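PDB 4O5P: DUF2235 domain-containing protein from Pseudomonas aeruginosa, which is a type VI secretion effector of the Tle1 family, a phospholipase thought to hydrolyse membrane phospholipids with an alpha/beta-hydrolase-type catalytic domain. Local coordinates for residues 328-339 and 369-379; 278-286 and 342-350. All blocks are in the same frame, centred on the assembly; numbering follows the deposited sequence.

Contact 1 (328-339 and 369-379)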
loop_
_atom_site.group_PDB
_atom_site.type_symbol
_atom_site.label_atom_id
_atom_site.label_comp_id
_atom_site.label_asym_id
_atom_site.label_seq_id
_atom_site.Cartn_x
_atom_site.Cartn_y
_atom_site.Cartn_z
ATOM N N LEU A 328 8.717 2.381 -19.506
ATOM C CA LEU A 328 7.737 3.154 -18.733
ATOM C C LEU A 328 7.616 4.563 -19.289
ATOM O O LEU A 328 8.598 5.309 -19.300
ATOM C CB LEU A 328 8.149 3.215 -17.252
ATOM C CG LEU A 328 7.337 4.133 -16.334
ATOM C CD1 LEU A 328 5.926 3.596 -16.220
ATOM C CD2 LEU A 328 7.997 4.233 -14.929
ATOM N N LYS A 329 6.424 4.944 -19.736
ATOM C CA LYS A 329 6.236 6.254 -20.390
ATOM C C LYS A 329 5.887 7.399 -19.435
ATOM O O LYS A 329 6.116 8.562 -19.753
ATOM C CB LYS A 329 5.128 6.170 -21.443
ATOM C CG LYS A 329 5.263 5.052 -22.472
ATOM C CD LYS A 329 6.575 5.084 -23.222
ATOM C CE LYS A 329 6.658 3.824 -24.109
ATOM N NZ LYS A 329 7.803 3.804 -25.090
ATOM N N ARG A 330 5.322 7.073 -18.277
ATOM C CA ARG A 330 4.741 8.091 -17.397
ATOM C C ARG A 330 4.360 7.490 -16.041
ATOM O O ARG A 330 3.625 6.501 -15.975
ATOM C CB ARG A 330 3.490 8.694 -18.047
ATOM C CG ARG A 330 2.766 9.756 -17.200
ATOM C CD ARG A 330 3.609 11.020 -17.037
ATOM N NE ARG A 330 2.872 12.084 -16.360
ATOM C CZ ARG A 330 3.451 13.144 -15.801
ATOM N NH1 ARG A 330 4.772 13.259 -15.814
ATOM N NH2 ARG A 330 2.718 14.075 -15.214
ATOM N N CYS A 331 4.850 8.100 -14.964
ATOM C CA CYS A 331 4.431 7.710 -13.623
ATOM C C CYS A 331 4.066 8.927 -12.778
ATOM O O CYS A 331 4.839 9.886 -12.686
ATOM C CB CYS A 331 5.515 6.897 -12.914
ATOM S SG CYS A 331 5.068 6.405 -11.209
ATOM N N VAL A 332 2.877 8.888 -12.178
ATOM C CA VAL A 332 2.428 9.945 -11.280
ATOM C C VAL A 332 2.212 9.355 -9.879
ATOM O O VAL A 332 1.460 8.401 -9.731
ATOM C CB VAL A 332 1.107 10.553 -11.761
ATOM C CG1 VAL A 332 0.539 11.483 -10.688
ATOM C CG2 VAL A 332 1.286 11.290 -13.125
ATOM N N HIS A 333 2.864 9.916 -8.859
ATOM C CA HIS A 333 2.707 9.420 -7.485
ATOM C C HIS A 333 2.193 10.529 -6.573
ATOM O O HIS A 333 2.878 11.506 -6.337
ATOM C CB HIS A 333 4.059 8.946 -6.951
ATOM C CG HIS A 333 3.983 8.188 -5.658
ATOM N ND1 HIS A 333 5.058 8.084 -4.801
ATOM C CD2 HIS A 333 2.987 7.460 -5.097
ATOM C CE1 HIS A 333 4.728 7.326 -3.769
ATOM N NE2 HIS A 333 3.475 6.937 -3.921
ATOM N N LEU A 334 0.992 10.351 -6.048
ATOM C CA LEU A 334 0.381 11.298 -5.148
ATOM C C LEU A 334 0.590 10.750 -3.750
ATOM O O LEU A 334 0.214 9.603 -3.482
ATOM C CB LEU A 334 -1.116 11.385 -5.465
ATOM C CG LEU A 334 -1.446 11.712 -6.924
ATOM C CD1 LEU A 334 -2.931 11.898 -7.109
ATOM C CD2 LEU A 334 -0.668 12.956 -7.418
ATOM N N VAL A 335 1.181 11.561 -2.866
ATOM C CA VAL A 335 1.529 11.114 -1.514
ATOM C C VAL A 335 0.871 11.942 -0.403
ATOM O O VAL A 335 0.592 13.125 -0.583
ATOM C CB VAL A 335 3.072 11.079 -1.310
ATOM C CG1 VAL A 335 3.758 10.350 -2.491
ATOM C CG2 VAL A 335 3.640 12.480 -1.190
ATOM N N SER A 336 0.618 11.302 0.742
ATOM C CA SER A 336 0.039 11.953 1.925
ATOM C C SER A 336 1.106 12.709 2.719
ATOM O O SER A 336 2.173 12.159 2.989
ATOM C CB SER A 336 -0.600 10.873 2.812
ATOM O OG SER A 336 -0.776 11.307 4.154
ATOM N N CYS A 337 0.830 13.960 3.096
ATOM C CA CYS A 337 1.747 14.729 3.939
ATOM C C CYS A 337 1.558 14.481 5.436
ATOM O O CYS A 337 2.476 14.708 6.230
ATOM C CB CYS A 337 1.550 16.230 3.692
ATOM S SG CYS A 337 2.067 16.757 2.078
ATOM N N HIS A 338 0.363 14.047 5.819
ATOM C CA HIS A 338 -0.021 13.995 7.236
ATOM C C HIS A 338 -0.084 12.594 7.849
ATOM O O HIS A 338 -0.309 12.466 9.059
ATOM C CB HIS A 338 -1.330 14.756 7.452
ATOM C CG HIS A 338 -1.262 16.169 6.972
ATOM N ND1 HIS A 338 -2.091 16.666 5.991
ATOM C CD2 HIS A 338 -0.399 17.165 7.277
ATOM C CE1 HIS A 338 -1.757 17.919 5.733
ATOM N NE2 HIS A 338 -0.729 18.245 6.498
ATOM N N GLU A 339 0.138 11.552 7.046
ATOM C CA GLU A 339 0.211 10.178 7.590
ATOM C C GLU A 339 1.459 10.035 8.480
ATOM O O GLU A 339 2.513 10.583 8.145
ATOM C CB GLU A 339 0.262 9.146 6.459
ATOM C CG GLU A 339 0.385 7.680 6.928
ATOM C CD GLU A 339 -0.737 7.233 7.860
ATOM O OE1 GLU A 339 -1.925 7.443 7.534
ATOM O OE2 GLU A 339 -0.437 6.655 8.935
ATOM N N TRP A 369 9.950 11.792 -16.870
ATOM C CA TRP A 369 8.556 11.399 -17.093
ATOM C C TRP A 369 7.871 10.848 -15.845
ATOM O O TRP A 369 6.809 10.228 -15.961
ATOM C CB TRP A 369 8.434 10.348 -18.210
ATOM C CG TRP A 369 9.222 10.644 -19.457
ATOM C CD1 TRP A 369 9.594 11.873 -19.929
ATOM C CD2 TRP A 369 9.747 9.684 -20.382
ATOM N NE1 TRP A 369 10.306 11.731 -21.105
ATOM C CE2 TRP A 369 10.409 10.397 -21.402
ATOM C CE3 TRP A 369 9.716 8.282 -20.447
ATOM C CZ2 TRP A 369 11.048 9.755 -22.473
ATOM C CZ3 TRP A 369 10.343 7.655 -21.509
ATOM C CH2 TRP A 369 10.999 8.391 -22.507
ATOM N N THR A 370 8.465 11.060 -14.668
ATOM C CA THR A 370 7.823 10.658 -13.411
ATOM C C THR A 370 7.728 11.848 -12.451
ATOM O O THR A 370 8.667 12.639 -12.349
ATOM C CB THR A 370 8.545 9.466 -12.748
ATOM O OG1 THR A 370 9.835 9.869 -12.264
ATOM C CG2 THR A 370 8.728 8.337 -13.763
ATOM N N VAL A 371 6.604 11.979 -11.751
ATOM C CA VAL A 371 6.356 13.174 -10.940
ATOM C C VAL A 371 5.680 12.759 -9.637
ATOM O O VAL A 371 4.950 11.774 -9.612
ATOM C CB VAL A 371 5.532 14.230 -11.755
ATOM C CG1 VAL A 371 4.201 13.652 -12.211
ATOM C CG2 VAL A 371 5.326 15.514 -10.977
ATOM N N GLU A 372 5.976 13.471 -8.553
ATOM C CA GLU A 372 5.484 13.132 -7.209
ATOM C C GLU A 372 4.834 14.388 -6.609
ATOM O O GLU A 372 5.476 15.438 -6.501
ATOM C CB GLU A 372 6.657 12.612 -6.345
ATOM C CG GLU A 372 6.328 12.163 -4.898
ATOM C CD GLU A 372 7.390 11.224 -4.336
ATOM O OE1 GLU A 372 8.444 11.693 -3.844
ATOM O OE2 GLU A 372 7.192 9.995 -4.380
ATOM N N TYR A 373 3.554 14.296 -6.252
ATOM C CA TYR A 373 2.817 15.443 -5.724
ATOM C C TYR A 373 2.464 15.248 -4.259
ATOM O O TYR A 373 1.969 14.180 -3.872
ATOM C CB TYR A 373 1.529 15.659 -6.511
ATOM C CG TYR A 373 1.732 16.256 -7.878
ATOM C CD1 TYR A 373 2.018 17.611 -8.032
ATOM C CD2 TYR A 373 1.618 15.468 -9.020
ATOM C CE1 TYR A 373 2.195 18.170 -9.306
ATOM C CE2 TYR A 373 1.787 16.011 -10.274
ATOM C CZ TYR A 373 2.083 17.356 -10.411
ATOM O OH TYR A 373 2.246 17.880 -11.671
ATOM N N ALA A 374 2.716 16.281 -3.452
ATOM C CA ALA A 374 2.349 16.266 -2.033
ATOM C C ALA A 374 0.886 16.686 -1.869
ATOM O O ALA A 374 0.479 17.719 -2.410
ATOM C CB ALA A 374 3.240 17.194 -1.244
ATOM N N TYR A 375 0.123 15.885 -1.118
ATOM C CA TYR A 375 -1.319 16.077 -0.872
ATOM C C TYR A 375 -1.649 16.094 0.633
ATOM O O TYR A 375 -0.987 15.437 1.434
ATOM C CB TYR A 375 -2.151 14.963 -1.553
ATOM C CG TYR A 375 -2.610 15.323 -2.952
ATOM C CD1 TYR A 375 -1.731 15.279 -4.031
ATOM C CD2 TYR A 375 -3.919 15.722 -3.193
ATOM C CE1 TYR A 375 -2.152 15.627 -5.326
ATOM C CE2 TYR A 375 -4.336 16.084 -4.464
ATOM C CZ TYR A 375 -3.451 16.030 -5.520
ATOM O OH TYR A 375 -3.882 16.382 -6.781
ATOM N N PRO A 376 -2.701 16.833 1.019
ATOM C CA PRO A 376 -3.090 16.925 2.428
ATOM C C PRO A 376 -3.881 15.700 2.837
ATOM O O PRO A 376 -4.447 15.029 1.966
ATOM C CB PRO A 376 -4.002 18.159 2.445
ATOM C CG PRO A 376 -4.656 18.113 1.120
ATOM C CD PRO A 376 -3.571 17.651 0.160
ATOM N N GLY A 377 -3.923 15.419 4.140
ATOM C CA GLY A 377 -4.660 14.285 4.665
ATOM C C GLY A 377 -3.785 13.102 5.011
ATOM O O GLY A 377 -2.575 13.107 4.787
ATOM N N VAL A 378 -4.390 12.078 5.590
ATOM C CA VAL A 378 -3.650 10.888 5.937
ATOM C C VAL A 378 -3.819 9.871 4.806
ATOM O O VAL A 378 -4.256 10.248 3.722
ATOM C CB VAL A 378 -4.072 10.347 7.294
ATOM C CG1 VAL A 378 -3.794 11.431 8.366
ATOM C CG2 VAL A 378 -5.539 9.982 7.286
ATOM N N HIS A 379 -3.460 8.611 5.055
ATOM C CA HIS A 379 -3.249 7.617 3.995
ATOM C C HIS A 379 -4.450 7.524 3.016
ATOM O O HIS A 379 -4.311 7.724 1.786
ATOM C CB HIS A 379 -2.953 6.265 4.670
ATOM C CG HIS A 379 -2.555 5.160 3.741
ATOM N ND1 HIS A 379 -1.637 5.323 2.725
ATOM C CD2 HIS A 379 -2.899 3.849 3.725
ATOM C CE1 HIS A 379 -1.452 4.171 2.110
ATOM N NE2 HIS A 379 -2.215 3.261 2.689
HETATM O O HOH W 1 1.838 16.647 -13.701
#

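Contact 2 (278-286 and 342-350)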
loop_
_atom_site.group_PDB
_atom_site.type_symbol
_atom_site.label_atom_id
_atom_site.label_comp_id
_atom_site.label_asym_id
_atom_site.label_seq_id
_atom_site.Cartn_x
_atom_site.Cartn_y
_atom_site.Cartn_z
ATOM N N GLY A 278 0.034 4.927 -12.223
ATOM C CA GLY A 278 -0.526 5.907 -11.296
ATOM C C GLY A 278 -0.583 5.358 -9.883
ATOM O O GLY A 278 -1.262 4.363 -9.630
ATOM N N LEU A 279 0.102 6.028 -8.960
ATOM C CA LEU A 279 0.270 5.519 -7.606
ATOM C C LEU A 279 -0.211 6.496 -6.525
ATOM O O LEU A 279 0.063 7.699 -6.575
ATOM C CB LEU A 279 1.735 5.190 -7.351
ATOM C CG LEU A 279 2.472 4.403 -8.423
ATOM C CD1 LEU A 279 3.961 4.443 -8.108
ATOM C CD2 LEU A 279 1.940 2.982 -8.494
ATOM N N PHE A 280 -0.947 5.967 -5.555
ATOM C CA PHE A 280 -1.386 6.756 -4.415
ATOM C C PHE A 280 -0.619 6.247 -3.199
ATOM O O PHE A 280 -0.815 5.084 -2.806
ATOM C CB PHE A 280 -2.883 6.534 -4.148
ATOM C CG PHE A 280 -3.801 6.993 -5.255
ATOM C CD1 PHE A 280 -4.337 8.280 -5.235
ATOM C CD2 PHE A 280 -4.178 6.129 -6.276
ATOM C CE1 PHE A 280 -5.206 8.707 -6.219
ATOM C CE2 PHE A 280 -5.059 6.548 -7.272
ATOM C CZ PHE A 280 -5.573 7.843 -7.248
ATOM N N ASP A 281 0.266 7.082 -2.645
ATOM C CA ASP A 281 0.868 6.852 -1.309
ATOM C C ASP A 281 1.379 5.440 -1.097
ATOM O O ASP A 281 0.792 4.691 -0.321
ATOM C CB ASP A 281 -0.150 7.188 -0.207
ATOM C CG ASP A 281 0.497 7.684 1.063
ATOM O OD1 ASP A 281 1.344 8.593 0.979
ATOM O OD2 ASP A 281 0.167 7.176 2.159
ATOM N N THR A 282 2.463 5.080 -1.795
ATOM C CA THR A 282 3.029 3.735 -1.741
ATOM C C THR A 282 3.456 3.316 -0.339
ATOM O O THR A 282 4.229 4.025 0.304
ATOM C CB THR A 282 4.291 3.643 -2.601
ATOM O OG1 THR A 282 3.983 4.035 -3.937
ATOM C CG2 THR A 282 4.854 2.222 -2.591
ATOM N N VAL A 283 2.968 2.158 0.117
ATOM C CA VAL A 283 3.405 1.581 1.395
ATOM C C VAL A 283 3.793 0.135 1.166
ATOM O O VAL A 283 2.975 -0.650 0.719
ATOM C CB VAL A 283 2.301 1.631 2.461
ATOM C CG1 VAL A 283 2.731 0.834 3.710
ATOM C CG2 VAL A 283 1.962 3.085 2.810
ATOM N N ALA A 284 5.043 -0.218 1.455
ATOM C CA ALA A 284 5.569 -1.528 1.059
ATOM C C ALA A 284 5.843 -2.396 2.269
ATOM O O ALA A 284 6.473 -3.461 2.160
ATOM C CB ALA A 284 6.844 -1.359 0.232
ATOM N N ALA A 285 5.337 -1.947 3.412
ATOM C CA ALA A 285 5.713 -2.516 4.705
ATOM C C ALA A 285 5.010 -3.817 4.972
ATOM O O ALA A 285 3.841 -3.985 4.612
ATOM C CB ALA A 285 5.389 -1.525 5.846
ATOM N N VAL A 286 5.721 -4.725 5.626
ATOM C CA VAL A 286 5.093 -5.894 6.221
ATOM C C VAL A 286 3.992 -5.430 7.188
ATOM O O VAL A 286 4.126 -4.389 7.849
ATOM C CB VAL A 286 6.139 -6.772 6.948
ATOM C CG1 VAL A 286 6.648 -6.093 8.223
ATOM C CG2 VAL A 286 5.575 -8.144 7.236
ATOM N N ALA A 342 3.540 4.240 12.248
ATOM C CA ALA A 342 4.707 3.370 12.116
ATOM C C ALA A 342 4.442 2.253 11.114
ATOM O O ALA A 342 5.360 1.754 10.483
ATOM C CB ALA A 342 5.052 2.771 13.452
ATOM N N SER A 343 3.179 1.863 10.994
ATOM C CA SER A 343 2.774 0.739 10.157
ATOM C C SER A 343 2.617 1.152 8.694
ATOM O O SER A 343 2.400 0.299 7.827
ATOM C CB SER A 343 1.446 0.194 10.668
ATOM O OG SER A 343 0.523 1.267 10.803
ATOM N N PHE A 344 2.705 2.458 8.425
ATOM C CA PHE A 344 2.494 2.965 7.070
ATOM C C PHE A 344 3.620 3.866 6.539
ATOM O O PHE A 344 3.370 5.007 6.139
ATOM C CB PHE A 344 1.125 3.660 6.974
ATOM C CG PHE A 344 -0.032 2.702 6.987
ATOM C CD1 PHE A 344 -0.440 2.093 8.170
ATOM C CD2 PHE A 344 -0.700 2.393 5.816
ATOM C CE1 PHE A 344 -1.486 1.200 8.180
ATOM C CE2 PHE A 344 -1.758 1.500 5.818
ATOM C CZ PHE A 344 -2.147 0.900 6.991
ATOM N N PRO A 345 4.861 3.340 6.486
ATOM C CA PRO A 345 5.928 4.158 5.907
ATOM C C PRO A 345 5.738 4.363 4.403
ATOM O O PRO A 345 5.185 3.502 3.694
ATOM C CB PRO A 345 7.201 3.343 6.190
ATOM C CG PRO A 345 6.723 1.916 6.323
ATOM C CD PRO A 345 5.352 2.025 6.940
ATOM N N LEU A 346 6.196 5.514 3.925
ATOM C CA LEU A 346 6.049 5.858 2.536
ATOM C C LEU A 346 7.255 5.358 1.738
ATOM O O LEU A 346 8.392 5.376 2.217
ATOM C CB LEU A 346 5.915 7.382 2.401
ATOM C CG LEU A 346 5.762 7.951 0.991
ATOM C CD1 LEU A 346 4.471 7.453 0.318
ATOM C CD2 LEU A 346 5.784 9.471 1.045
ATOM N N ASP A 347 7.003 4.867 0.535
ATOM C CA ASP A 347 8.080 4.757 -0.434
ATOM C C ASP A 347 7.924 5.844 -1.486
ATOM O O ASP A 347 7.043 5.775 -2.345
ATOM C CB ASP A 347 8.123 3.370 -1.095
ATOM C CG ASP A 347 9.184 2.471 -0.485
ATOM O OD1 ASP A 347 8.877 1.808 0.527
ATOM O OD2 ASP A 347 10.324 2.417 -1.015
ATOM N N SER A 348 8.799 6.835 -1.428
ATOM C CA SER A 348 8.867 7.832 -2.490
ATOM C C SER A 348 9.352 7.176 -3.795
ATOM O O SER A 348 9.963 6.113 -3.772
ATOM C CB SER A 348 9.825 8.945 -2.076
ATOM O OG SER A 348 10.002 9.905 -3.108
ATOM N N ILE A 349 9.071 7.795 -4.932
ATOM C CA ILE A 349 9.614 7.297 -6.193
ATOM C C ILE A 349 10.921 8.009 -6.540
ATOM O O ILE A 349 11.448 7.840 -7.647
ATOM C CB ILE A 349 8.643 7.481 -7.353
ATOM C CG1 ILE A 349 8.240 8.949 -7.493
ATOM C CG2 ILE A 349 7.420 6.583 -7.188
ATOM C CD1 ILE A 349 7.622 9.273 -8.829
ATOM N N ARG A 350 11.424 8.804 -5.594
ATOM C CA ARG A 350 12.762 9.416 -5.695
ATOM C C ARG A 350 13.857 8.363 -5.506
ATOM O O ARG A 350 13.714 7.423 -4.716
ATOM C CB ARG A 350 12.964 10.533 -4.645
ATOM C CG ARG A 350 13.967 11.650 -5.058
ATOM C CD ARG A 350 14.043 12.759 -4.012
ATOM N NE ARG A 350 14.767 12.344 -2.802
ATOM C CZ ARG A 350 14.619 12.927 -1.620
ATOM N NH1 ARG A 350 13.752 13.916 -1.485
ATOM N NH2 ARG A 350 15.302 12.502 -0.572
HETATM O O HOH W 2 6.874 1.755 2.219
HETATM O O HOH W 3 3.102 -2.516 9.148
#

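Contact 1 (328-339 and 369-379)
His-333 and Glu-372 are paired neighbours on adjacent parallel strands, joined by a regular ladder of backbone bonds from Cys-331 to Cys-337. Their side chains lie side by side on the face they share with Cys-331, Val-335, Thr-370 and Ala-374. Both have CG anti to the backbone N (chi1 -169° and -178°), which carries ring and carboxylate out in the same direction. His-333 ND1 donates to the anti lone pair of Glu-372 OE2 over 2.9 Å; the oxygen sits somewhat out of the imidazole plane, and the two flat groups are turned 52° apart. One face of the imidazole is covered toward its rim by Val-335 CG1, while Ser-348 OG bonds to Glu-372 OE1 and Ile-349 N reaches OE2, so both oxygens of the buried acid have partners.

On the reverse face, Leu-334 CD2 touches both tyrosines, 3.6 Å from Tyr-373 CB and 3.7 Å from Tyr-375 CE1. Nearer the strand starts, Val-371 CG1 lies over one face of the Arg-330 guanidinium, 3.4 Å from Arg-330 NH2, which forms a salt bridge with Glu-413.

At and past the strand ends, side-chain and backbone bonds continue the pairing. Gly-377 N points in the ring plane at His-338 ND1 (2.9 Å), and Glu-476 bonds to the other ring nitrogen, NE2. Gly-377 O receives both Ser-336 OG, at 2.6 Å, and the amide of His-338. Ser-336 OG in turn accepts from Glu-339 N, an ST motif, and Glu-339 OE1 uses its anti lone pair to take His-379 N at 3.1 Å, with Ser-662 as a further partner of that oxygen. Glu-339 thereby holds the amide of His-379, whose ring reaches Asp-281 and Ser-237, an arrangement consistent with the histidine loop that follows a parallel strand in an alpha/beta-hydrolase Ser-His-Asp triad.

Contact 2 (278-286 and 342-350)
Leu-346 places CG anti to its backbone N (chi1 179°) and then bends at chi2, which brings CD1 to 3.4 Å from Asp-281 OD1, the two side chains crossing at about a right angle. Val-283, with CG1 anti to its own N (chi1 172°), spreads both methyls over the Phe-344 and Pro-345 backbone: CG2 lies 3.4 Å from Pro-345 O and also meets the Phe-344 ring, while CG1 packs on the Phe-344 backbone. Ala-285 CB closes on the proline ring, 3.7 Å from CD.

A single direct hydrogen bond joins the backbones, from Asp-347 N to Thr-282 O (2.9 Å), nearly straight at 166° although the donor is tilted well out of the carbonyl plane. Beside it a water accepts from Ala-284 N and donates to Pro-345 O and, with its oxygen 2.6 Å from OD1, to Asp-347, bridging backbone and carboxylate.

Asp-281 is held by partners beyond this contact: OD1 accepts from Ser-336 N, and OD2 meets His-379 and Arg-685. The loop after strand 270-280 touches helix 238-254 through Thr-282 and Ala-284, meets the start of strand 346-353, and has strand 294-299 against Ala-284, Ala-285 and Asp-347.

Overall arrangement
The centres of contacts 1 and 2 are about 10 Å apart, and their segments alternate along the chain in the order 278-286, 328-339, 342-350, 369-379. Strands 270-280, 331-336 and 370-375 are consecutive parallel neighbours in the main mixed sheet; strand 346-353 belongs to another sheet and lies in sequence between the two strands paired in contact 1. The contacts meet where Ser-348 OG is 2.5 Å from Glu-372 OE1 and where Asp-281 OD2 approaches His-379 ND1 to 2.6 Å. With Ser-237 at a probable nucleophile elbow, the strand ends would thus assemble an alpha/beta-hydrolase active site, consistent with phospholipase activity.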